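Local coordinates for ribonucleoside-diphosphate reductase subunit beta (Clostridium botulinum, PDB 6ZJK), which houses the di-iron centre of what is probably a class I ribonucleotide reductase, which reduces ribonucleoside diphosphates to deoxyribonucleoside diphosphates, at residues 26-40 against 44-56. Sequence-based numbering, arbitrary orientation.
Sequences KMIFNEKGQRGTESM and NTTNLREWNRIKY
Asn-44 opens the contact with its backbone: its N donates to Glu-38 OE1 (2.9 Å), while its O accepts from Gln-34 N. The Asn-44 amide lies against Gly-33 CA, where a CB would run into the Thr-45 and Thr-46 backbone. Thr-45 O takes a bond from Asn-30 ND2 (3.1 Å), and Thr-45 OG1 shares a water with Thr-37 OG1, itself hydrogen-bonded to Glu-125 of helix 124-151. Threonine suits both positions because each OG1 closes an ST turn; Thr-46 CG2 packs on Gly-33. Asn-47 supplies a side-chain N-H where no regular strands pair, ND2 running almost straight (172°) to Ile-28 O at 3.1 Å. Leu-48 CG meets the edge of the Phe-29 ring. The Arg-53 guanidinium, held by Glu-50, carries Arg-35 CB over its centre; Asp-162 of the second subunit pairs with both arginines. Arg-53 O meets CA of Gly-36, whose backbone angles call for glycine. Lys-55 packs its CB on Thr-37. Met-40, bent at chi2 and chi3 (both 69°), sets CE over one Tyr-56 face toward the rim, a CH-pi, Met-aromatic contact. These loops precede helix 58-68 and rest on helices 124-151 and 225-255, while Lys-26 and Arg-49 salt-bridge Glu-112 of the second subunit.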
loop_
_atom_site.group_PDB
_atom_site.type_symbol
_atom_site.label_atom_id
_atom_site.label_comp_id
_atom_site.label_asym_id
_atom_site.label_seq_id
_atom_site.Cartn_x
_atom_site.Cartn_y
_atom_site.Cartn_z
ATOM N N LYS A 26 8.416 -15.185 -2.456
ATOM C CA LYS A 26 8.248 -15.183 -3.848
ATOM C C LYS A 26 9.225 -14.305 -4.635
ATOM O O LYS A 26 9.828 -13.397 -4.103
ATOM C CB LYS A 26 6.776 -14.900 -4.120
ATOM C CG LYS A 26 6.201 -13.564 -3.774
ATOM C CD LYS A 26 4.709 -13.558 -4.024
ATOM C CE LYS A 26 3.965 -12.656 -3.069
ATOM N NZ LYS A 26 3.243 -11.540 -3.686
ATOM N N MET A 27 9.404 -14.592 -5.926
ATOM C CA MET A 27 10.186 -13.732 -6.802
ATOM C C MET A 27 9.438 -12.443 -7.124
ATOM O O MET A 27 8.240 -12.292 -6.868
ATOM C CB MET A 27 10.538 -14.444 -8.108
ATOM C CG MET A 27 11.461 -15.616 -7.954
ATOM S SD MET A 27 11.756 -16.419 -9.532
ATOM C CE MET A 27 10.574 -17.753 -9.398
ATOM N N ILE A 28 10.188 -11.487 -7.672
ATOM C CA ILE A 28 9.585 -10.253 -8.162
ATOM C C ILE A 28 8.716 -10.551 -9.384
ATOM O O ILE A 28 7.546 -10.161 -9.446
ATOM C CB ILE A 28 10.685 -9.228 -8.495
ATOM C CG1 ILE A 28 11.411 -8.763 -7.231
ATOM C CG2 ILE A 28 10.082 -8.036 -9.199
ATOM C CD1 ILE A 28 10.522 -8.095 -6.199
ATOM N N PHE A 29 9.264 -11.292 -10.349
ATOM C CA PHE A 29 8.533 -11.748 -11.528
ATOM C C PHE A 29 9.005 -13.164 -11.832
ATOM O O PHE A 29 10.205 -13.439 -11.794
ATOM C CB PHE A 29 8.764 -10.821 -12.734
ATOM C CG PHE A 29 8.235 -11.367 -14.045
ATOM C CD1 PHE A 29 6.867 -11.404 -14.294
ATOM C CD2 PHE A 29 9.100 -11.830 -15.025
ATOM C CE1 PHE A 29 6.375 -11.908 -15.488
ATOM C CE2 PHE A 29 8.612 -12.330 -16.235
ATOM C CZ PHE A 29 7.249 -12.366 -16.462
ATOM N N ASN A 30 8.066 -14.075 -12.058
ATOM C CA ASN A 30 8.383 -15.481 -12.291
ATOM C C ASN A 30 7.906 -15.863 -13.688
ATOM O O ASN A 30 6.731 -16.201 -13.870
ATOM C CB ASN A 30 7.740 -16.360 -11.220
ATOM C CG ASN A 30 7.918 -17.846 -11.494
ATOM O OD1 ASN A 30 8.800 -18.262 -12.256
ATOM N ND2 ASN A 30 7.084 -18.647 -10.872
ATOM N N GLU A 31 8.824 -15.843 -14.638
ATOM C CA GLU A 31 8.552 -16.153 -16.022
ATOM C C GLU A 31 7.970 -17.537 -16.242
ATOM O O GLU A 31 7.304 -17.721 -17.180
ATOM C CB GLU A 31 9.770 -15.919 -16.926
ATOM C CG GLU A 31 10.895 -16.918 -16.783
ATOM C CD GLU A 31 12.093 -16.679 -17.686
ATOM O OE1 GLU A 31 11.937 -16.523 -18.878
ATOM O OE2 GLU A 31 13.220 -16.676 -17.185
ATOM N N LYS A 32 8.228 -18.477 -15.359
ATOM C CA LYS A 32 7.697 -19.823 -15.511
ATOM C C LYS A 32 6.376 -20.046 -14.781
ATOM O O LYS A 32 5.874 -21.173 -14.791
ATOM C CB LYS A 32 8.735 -20.852 -15.051
ATOM C CG LYS A 32 10.072 -20.706 -15.783
ATOM C CD LYS A 32 9.869 -20.583 -17.299
ATOM C CE LYS A 32 11.177 -20.706 -18.087
ATOM N NZ LYS A 32 10.966 -20.758 -19.577
ATOM N N GLY A 33 5.751 -19.000 -14.242
ATOM C CA GLY A 33 4.454 -19.157 -13.606
ATOM C C GLY A 33 3.347 -19.438 -14.620
ATOM O O GLY A 33 3.517 -19.278 -15.828
ATOM N N GLN A 34 2.197 -19.894 -14.119
ATOM C CA GLN A 34 1.037 -20.164 -14.961
ATOM C C GLN A 34 0.069 -18.983 -14.978
ATOM O O GLN A 34 0.156 -18.060 -14.171
ATOM C CB GLN A 34 0.267 -21.401 -14.493
ATOM C CG GLN A 34 -0.178 -21.364 -13.023
ATOM C CD GLN A 34 -1.047 -22.570 -12.654
ATOM O OE1 GLN A 34 -0.547 -23.685 -12.435
ATOM N NE2 GLN A 34 -2.355 -22.327 -12.517
ATOM N N ARG A 35 -0.848 -19.025 -15.945
ATOM C CA ARG A 35 -1.892 -18.014 -15.995
ATOM C C ARG A 35 -2.905 -18.306 -14.893
ATOM O O ARG A 35 -3.321 -19.459 -14.708
ATOM C CB ARG A 35 -2.593 -18.051 -17.357
ATOM C CG ARG A 35 -1.690 -18.366 -18.540
ATOM C CD ARG A 35 -2.537 -18.341 -19.829
ATOM N NE ARG A 35 -1.781 -18.413 -21.082
ATOM C CZ ARG A 35 -0.999 -19.441 -21.393
ATOM N NH1 ARG A 35 -0.346 -19.481 -22.554
ATOM N NH2 ARG A 35 -0.855 -20.431 -20.524
ATOM N N GLY A 36 -3.363 -17.229 -14.252
ATOM C CA GLY A 36 -4.358 -17.329 -13.209
ATOM C C GLY A 36 -3.746 -17.640 -11.853
ATOM O O GLY A 36 -2.538 -17.599 -11.648
ATOM N N THR A 37 -4.605 -18.007 -10.923
ATOM C CA THR A 37 -4.191 -18.249 -9.545
ATOM C C THR A 37 -4.382 -19.722 -9.215
ATOM O O THR A 37 -5.430 -20.302 -9.526
ATOM C CB THR A 37 -4.964 -17.343 -8.579
ATOM O OG1 THR A 37 -4.465 -16.002 -8.703
ATOM C CG2 THR A 37 -4.809 -17.793 -7.113
ATOM N N GLU A 38 -3.341 -20.335 -8.651
ATOM C CA GLU A 38 -3.348 -21.755 -8.301
ATOM C C GLU A 38 -3.709 -21.995 -6.840
ATOM O O GLU A 38 -4.551 -22.846 -6.548
ATOM C CB GLU A 38 -1.975 -22.385 -8.592
ATOM C CG GLU A 38 -1.870 -23.807 -8.053
ATOM C CD GLU A 38 -0.546 -24.506 -8.356
ATOM O OE1 GLU A 38 0.504 -23.820 -8.472
ATOM O OE2 GLU A 38 -0.564 -25.758 -8.433
ATOM N N SER A 39 -3.098 -21.257 -5.907
ATOM C CA SER A 39 -3.391 -21.432 -4.486
ATOM C C SER A 39 -2.974 -20.178 -3.725
ATOM O O SER A 39 -2.314 -19.288 -4.267
ATOM C CB SER A 39 -2.687 -22.666 -3.915
ATOM O OG SER A 39 -1.289 -22.559 -4.123
ATOM N N MET A 40 -3.332 -20.131 -2.444
ATOM C CA MET A 40 -3.050 -19.014 -1.538
ATOM C C MET A 40 -1.589 -18.865 -1.223
ATOM O O MET A 40 -1.070 -17.821 -1.217
ATOM C CB MET A 40 -3.868 -19.095 -0.255
ATOM C CG MET A 40 -3.945 -17.823 0.562
ATOM S SD MET A 40 -4.847 -16.488 -0.121
ATOM C CE MET A 40 -6.489 -17.071 -0.040
ATOM N N ASN A 44 2.284 -21.602 -8.155
ATOM C CA ASN A 44 3.172 -21.241 -9.267
ATOM C C ASN A 44 2.577 -20.033 -9.986
ATOM O O ASN A 44 1.942 -20.150 -11.036
ATOM C CB ASN A 44 3.339 -22.425 -10.224
ATOM C CG ASN A 44 4.365 -22.164 -11.329
ATOM O OD1 ASN A 44 5.289 -21.373 -11.159
ATOM N ND2 ASN A 44 4.193 -22.824 -12.471
ATOM N N THR A 45 2.858 -18.844 -9.449
ATOM C CA THR A 45 2.283 -17.596 -9.944
ATOM C C THR A 45 3.353 -16.757 -10.629
ATOM O O THR A 45 4.543 -16.873 -10.327
ATOM C CB THR A 45 1.665 -16.771 -8.800
ATOM O OG1 THR A 45 1.130 -15.534 -9.311
ATOM C CG2 THR A 45 2.723 -16.442 -7.752
ATOM N N THR A 46 2.916 -15.923 -11.577
ATOM C CA THR A 46 3.801 -14.938 -12.193
ATOM C C THR A 46 3.894 -13.636 -11.402
ATOM O O THR A 46 4.862 -12.894 -11.594
ATOM C CB THR A 46 3.339 -14.586 -13.610
ATOM O OG1 THR A 46 2.090 -13.887 -13.521
ATOM C CG2 THR A 46 3.155 -15.869 -14.468
ATOM N N ASN A 47 2.896 -13.337 -10.555
ATOM C CA ASN A 47 2.661 -12.067 -9.836
ATOM C C ASN A 47 2.058 -10.987 -10.724
ATOM O O ASN A 47 1.969 -9.842 -10.279
ATOM C CB ASN A 47 3.904 -11.469 -9.171
ATOM C CG ASN A 47 4.524 -12.387 -8.159
ATOM O OD1 ASN A 47 3.834 -13.168 -7.514
ATOM N ND2 ASN A 47 5.844 -12.314 -8.020
ATOM N N LEU A 48 1.616 -11.308 -11.917
ATOM C CA LEU A 48 0.996 -10.308 -12.728
ATOM C C LEU A 48 -0.426 -10.062 -12.299
ATOM O O LEU A 48 -1.104 -10.948 -11.931
ATOM C CB LEU A 48 1.039 -10.690 -14.194
ATOM C CG LEU A 48 2.394 -10.775 -14.884
ATOM C CD1 LEU A 48 2.249 -11.570 -16.149
ATOM C CD2 LEU A 48 2.920 -9.398 -15.236
ATOM N N ARG A 49 -0.878 -8.845 -12.412
ATOM C CA ARG A 49 -2.196 -8.492 -12.020
ATOM C C ARG A 49 -3.131 -8.613 -13.198
ATOM O O ARG A 49 -3.145 -7.807 -14.081
ATOM C CB ARG A 49 -2.221 -7.071 -11.476
ATOM C CG ARG A 49 -1.979 -6.872 -9.995
ATOM C CD ARG A 49 -0.688 -7.427 -9.492
ATOM N NE ARG A 49 -0.482 -7.155 -8.093
ATOM C CZ ARG A 49 0.448 -7.719 -7.363
ATOM N NH1 ARG A 49 1.260 -8.561 -7.890
ATOM N NH2 ARG A 49 0.566 -7.452 -6.101
ATOM N N GLU A 50 -3.900 -9.672 -13.193
ATOM C CA GLU A 50 -4.854 -9.946 -14.233
ATOM C C GLU A 50 -6.187 -10.192 -13.576
ATOM O O GLU A 50 -6.574 -11.271 -13.326
ATOM C CB GLU A 50 -4.380 -11.123 -15.076
ATOM C CG GLU A 50 -3.037 -10.885 -15.697
ATOM C CD GLU A 50 -2.410 -12.025 -16.434
ATOM O OE1 GLU A 50 -2.748 -13.179 -16.275
ATOM O OE2 GLU A 50 -1.515 -11.720 -17.160
ATOM N N TRP A 51 -6.963 -9.164 -13.394
ATOM C CA TRP A 51 -8.218 -9.282 -12.708
ATOM C C TRP A 51 -9.326 -10.147 -13.318
ATOM O O TRP A 51 -10.295 -10.408 -12.672
ATOM C CB TRP A 51 -8.765 -7.912 -12.345
ATOM C CG TRP A 51 -8.079 -7.312 -11.183
ATOM C CD1 TRP A 51 -7.021 -6.510 -11.216
ATOM C CD2 TRP A 51 -8.393 -7.498 -9.817
ATOM N NE1 TRP A 51 -6.643 -6.172 -9.981
ATOM C CE2 TRP A 51 -7.473 -6.765 -9.088
ATOM C CE3 TRP A 51 -9.358 -8.214 -9.140
ATOM C CZ2 TRP A 51 -7.472 -6.743 -7.727
ATOM C CZ3 TRP A 51 -9.362 -8.173 -7.792
ATOM C CH2 TRP A 51 -8.430 -7.438 -7.096
ATOM N N ASN A 52 -9.207 -10.552 -14.566
ATOM C CA ASN A 52 -10.211 -11.352 -15.172
ATOM C C ASN A 52 -9.822 -12.785 -15.237
ATOM O O ASN A 52 -10.436 -13.513 -15.884
ATOM C CB ASN A 52 -10.585 -10.807 -16.521
ATOM C CG ASN A 52 -11.312 -9.504 -16.433
ATOM O OD1 ASN A 52 -10.729 -8.466 -16.516
ATOM N ND2 ASN A 52 -12.590 -9.564 -16.318
ATOM N N ARG A 53 -8.786 -13.155 -14.545
ATOM C CA ARG A 53 -8.339 -14.496 -14.446
ATOM C C ARG A 53 -8.023 -14.800 -13.005
ATOM O O ARG A 53 -6.955 -15.162 -12.704
ATOM C CB ARG A 53 -7.105 -14.743 -15.301
ATOM C CG ARG A 53 -7.348 -14.564 -16.779
ATOM C CD ARG A 53 -6.470 -15.418 -17.669
ATOM N NE ARG A 53 -5.117 -14.936 -17.842
ATOM C CZ ARG A 53 -4.387 -15.103 -18.940
ATOM N NH1 ARG A 53 -4.881 -15.738 -19.973
ATOM N NH2 ARG A 53 -3.175 -14.645 -19.001
ATOM N N ILE A 54 -8.966 -14.674 -12.105
ATOM C CA ILE A 54 -8.689 -14.943 -10.700
ATOM C C ILE A 54 -9.382 -16.190 -10.161
ATOM O O ILE A 54 -10.329 -16.595 -10.687
ATOM C CB ILE A 54 -9.113 -13.747 -9.820
ATOM C CG1 ILE A 54 -10.545 -13.386 -10.075
ATOM C CG2 ILE A 54 -8.315 -12.536 -10.163
ATOM C CD1 ILE A 54 -11.067 -12.331 -9.177
ATOM N N LYS A 55 -8.895 -16.761 -9.086
ATOM C CA LYS A 55 -9.508 -17.929 -8.472
ATOM C C LYS A 55 -10.516 -17.544 -7.386
ATOM O O LYS A 55 -11.578 -18.166 -7.286
ATOM C CB LYS A 55 -8.424 -18.843 -7.894
ATOM C CG LYS A 55 -8.943 -19.979 -7.009
ATOM C CD LYS A 55 -7.781 -20.825 -6.483
ATOM C CE LYS A 55 -8.236 -22.070 -5.733
ATOM N NZ LYS A 55 -8.753 -23.179 -6.614
ATOM N N TYR A 56 -10.215 -16.528 -6.567
ATOM C CA TYR A 56 -11.082 -16.178 -5.433
ATOM C C TYR A 56 -12.046 -15.087 -5.881
ATOM O O TYR A 56 -11.743 -13.890 -5.829
ATOM C CB TYR A 56 -10.249 -15.765 -4.218
ATOM C CG TYR A 56 -9.277 -16.854 -3.836
ATOM C CD1 TYR A 56 -9.738 -18.073 -3.369
ATOM C CD2 TYR A 56 -7.908 -16.694 -4.020
ATOM C CE1 TYR A 56 -8.877 -19.089 -3.055
ATOM C CE2 TYR A 56 -7.030 -17.713 -3.719
ATOM C CZ TYR A 56 -7.523 -18.912 -3.240
ATOM O OH TYR A 56 -6.662 -19.944 -2.929
HETATM O O HOH W 1 -1.935 -14.811 -8.918
HETATM O O HOH W 2 -6.500 -24.036 -8.379
#